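Local coordinates for protein catechol O-methyltransferase (Niastella koreensis, PDB 7CVW) that transfers a methyl group from S-adenosyl-L-methionine to a hydroxyl of catechol-like compounds, with magnesium as the preferred cofactor, giving meta and para products in equal proportion from protocatechuic acid, at residues Ile168-Val173 against Lys210-Met215. Sequence-based numbering, arbitrary orientation.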
loop_
_atom_site.group_PDB
_atom_site.type_symbol
_atom_site.label_atom_id
_atom_site.label_comp_id
_atom_site.label_asym_id
_atom_site.label_seq_id
_atom_site.Cartn_x
_atom_site.Cartn_y
_atom_site.Cartn_z
ATOM N N ILE A 168 8.955 -6.179 10.447
ATOM C CA ILE A 168 8.428 -5.805 11.798
ATOM C C ILE A 168 8.487 -6.991 12.772
ATOM O O ILE A 168 8.784 -6.767 13.953
ATOM C CB ILE A 168 7.014 -5.194 11.685
ATOM C CG1 ILE A 168 7.055 -3.834 10.981
ATOM C CG2 ILE A 168 6.343 -5.079 13.042
ATOM C CD1 ILE A 168 7.983 -2.806 11.604
ATOM N N ARG A 169 8.219 -8.218 12.325
ATOM C CA ARG A 169 8.440 -9.470 13.104
ATOM C C ARG A 169 7.776 -9.371 14.482
ATOM O O ARG A 169 8.457 -9.528 15.500
ATOM C CB ARG A 169 9.933 -9.779 13.264
ATOM C CG ARG A 169 10.776 -9.686 12.004
ATOM C CD ARG A 169 10.224 -10.408 10.805
ATOM N NE ARG A 169 9.866 -11.798 11.008
ATOM C CZ ARG A 169 10.360 -12.838 10.336
ATOM N NH1 ARG A 169 9.898 -14.045 10.601
ATOM N NH2 ARG A 169 11.256 -12.679 9.379
ATOM N N ASP A 170 6.474 -9.115 14.508
ATOM C CA ASP A 170 5.636 -9.175 15.731
ATOM C C ASP A 170 6.091 -8.066 16.687
ATOM O O ASP A 170 5.823 -8.194 17.869
ATOM C CB ASP A 170 5.715 -10.556 16.389
ATOM C CG ASP A 170 4.521 -10.931 17.255
ATOM O OD1 ASP A 170 3.445 -10.391 17.011
ATOM O OD2 ASP A 170 4.698 -11.762 18.188
ATOM N N GLY A 171 6.751 -7.017 16.181
ATOM C CA GLY A 171 7.215 -5.867 16.980
ATOM C C GLY A 171 8.548 -6.135 17.653
ATOM O O GLY A 171 8.989 -5.285 18.425
ATOM N N LYS A 172 9.176 -7.272 17.373
ATOM C CA LYS A 172 10.480 -7.652 17.987
ATOM C C LYS A 172 11.580 -6.717 17.477
ATOM O O LYS A 172 12.639 -6.676 18.100
ATOM C CB LYS A 172 10.811 -9.117 17.698
ATOM C CG LYS A 172 9.931 -10.090 18.477
ATOM C CD LYS A 172 10.373 -11.518 18.363
ATOM C CE LYS A 172 9.888 -12.174 17.096
ATOM N NZ LYS A 172 10.025 -13.650 17.180
ATOM N N VAL A 173 11.373 -6.015 16.366
ATOM C CA VAL A 173 12.376 -5.036 15.866
ATOM C C VAL A 173 12.567 -3.919 16.910
ATOM O O VAL A 173 13.534 -3.171 16.761
ATOM C CB VAL A 173 12.039 -4.444 14.485
ATOM C CG1 VAL A 173 12.174 -5.485 13.386
ATOM C CG2 VAL A 173 10.668 -3.778 14.489
ATOM N N LYS A 210 -1.486 -14.117 8.932
ATOM C CA LYS A 210 -0.088 -14.351 9.362
ATOM C C LYS A 210 0.205 -13.545 10.632
ATOM O O LYS A 210 -0.550 -12.606 10.968
ATOM C CB LYS A 210 0.878 -13.954 8.245
ATOM C CG LYS A 210 0.653 -14.668 6.921
ATOM C CD LYS A 210 1.697 -14.312 5.878
ATOM C CE LYS A 210 3.087 -14.805 6.213
ATOM N NZ LYS A 210 4.001 -14.646 5.071
ATOM N N GLU A 211 1.285 -13.907 11.305
ATOM C CA GLU A 211 1.806 -13.168 12.473
ATOM C C GLU A 211 1.966 -11.692 12.085
ATOM O O GLU A 211 2.455 -11.376 10.954
ATOM C CB GLU A 211 3.107 -13.808 12.952
ATOM C CG GLU A 211 3.700 -13.164 14.195
ATOM C CD GLU A 211 5.082 -13.693 14.584
ATOM O OE1 GLU A 211 5.162 -14.410 15.581
ATOM O OE2 GLU A 211 6.071 -13.382 13.888
ATOM N N TYR A 212 1.550 -10.812 12.992
ATOM C CA TYR A 212 1.795 -9.362 12.926
ATOM C C TYR A 212 3.203 -9.113 12.365
ATOM O O TYR A 212 4.204 -9.665 12.888
ATOM C CB TYR A 212 1.626 -8.787 14.332
ATOM C CG TYR A 212 2.109 -7.372 14.547
ATOM C CD1 TYR A 212 1.833 -6.336 13.672
ATOM C CD2 TYR A 212 2.804 -7.064 15.707
ATOM C CE1 TYR A 212 2.262 -5.042 13.922
ATOM C CE2 TYR A 212 3.182 -5.768 15.992
ATOM C CZ TYR A 212 2.951 -4.760 15.088
ATOM O OH TYR A 212 3.346 -3.488 15.365
ATOM N N ASP A 213 3.278 -8.274 11.344
ATOM C CA ASP A 213 4.552 -8.018 10.645
ATOM C C ASP A 213 4.406 -6.715 9.868
ATOM O O ASP A 213 3.696 -5.815 10.292
ATOM C CB ASP A 213 4.899 -9.244 9.790
ATOM C CG ASP A 213 6.368 -9.468 9.495
ATOM O OD1 ASP A 213 7.153 -8.546 9.673
ATOM O OD2 ASP A 213 6.710 -10.591 9.114
ATOM N N GLY A 214 5.140 -6.574 8.785
ATOM C CA GLY A 214 5.063 -5.358 7.976
ATOM C C GLY A 214 5.903 -5.486 6.730
ATOM O O GLY A 214 6.795 -6.360 6.647
ATOM N N MET A 215 5.646 -4.606 5.788
ATOM C CA MET A 215 6.394 -4.526 4.517
ATOM C C MET A 215 6.953 -3.117 4.388
ATOM O O MET A 215 6.196 -2.148 4.627
ATOM C CB MET A 215 5.507 -4.823 3.310
ATOM C CG MET A 215 5.090 -6.251 3.228
ATOM S SD MET A 215 4.488 -6.654 1.548
ATOM C CE MET A 215 3.663 -8.214 1.897
#
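D213 OD1 takes the backbone N-H groups of both I168 and R169. In this Rossmann-like class I methyltransferase fold, the loop after strand 160-165 meets the start of strand 213-220, which runs antiparallel to it. R169 N gives a nearly straight bond of 2.9 Å to D213 OD1, from well above the carboxylate plane. I168 N reaches the same oxygen at 3.1 Å, close to the C-O axis. G214 N adds a weak bond. The other oxygen, OD2, accepts from the side-chain amide of N166, a magnesium ligand together with D139 and D165. The D213 side chain, about 7 Å from the magnesium ion, is thus second-shell, an arrangement consistent with fixing how N166 is turned. The bent side chain of R169 runs beside that of D213 and points the same way. Its NE is 3.9 Å from D213 OD2, a long salt bridge in which no N-H aims at the oxygen.

Farther along the turn, D170 N bonds weakly to Y212 O. CG of Y212 is anti to its backbone N (chi1 168°), and the ring lies beside D170, with Y212 CD2 3.5 Å from D170 CA. I168 CG2 sits over one ring face, offset toward the rim, 4.0 Å from Y212 CZ. D170 OD1 lies in the ring plane at the edge, with the carboxylate and ring planes 77° apart. F6 of the second subunit meets the Y212 ring edge-to-face, and V9 of that subunit packs on both I168 and Y212, so this corner belongs to the dimer interface. At the outer end, the carboxylates of D170 and E211 are stacked with their planes 7° apart. These like charges would probably repel, though the nearby K172 and R169 may temper this, with D170 OD2 3.7 Å from E211 OE1.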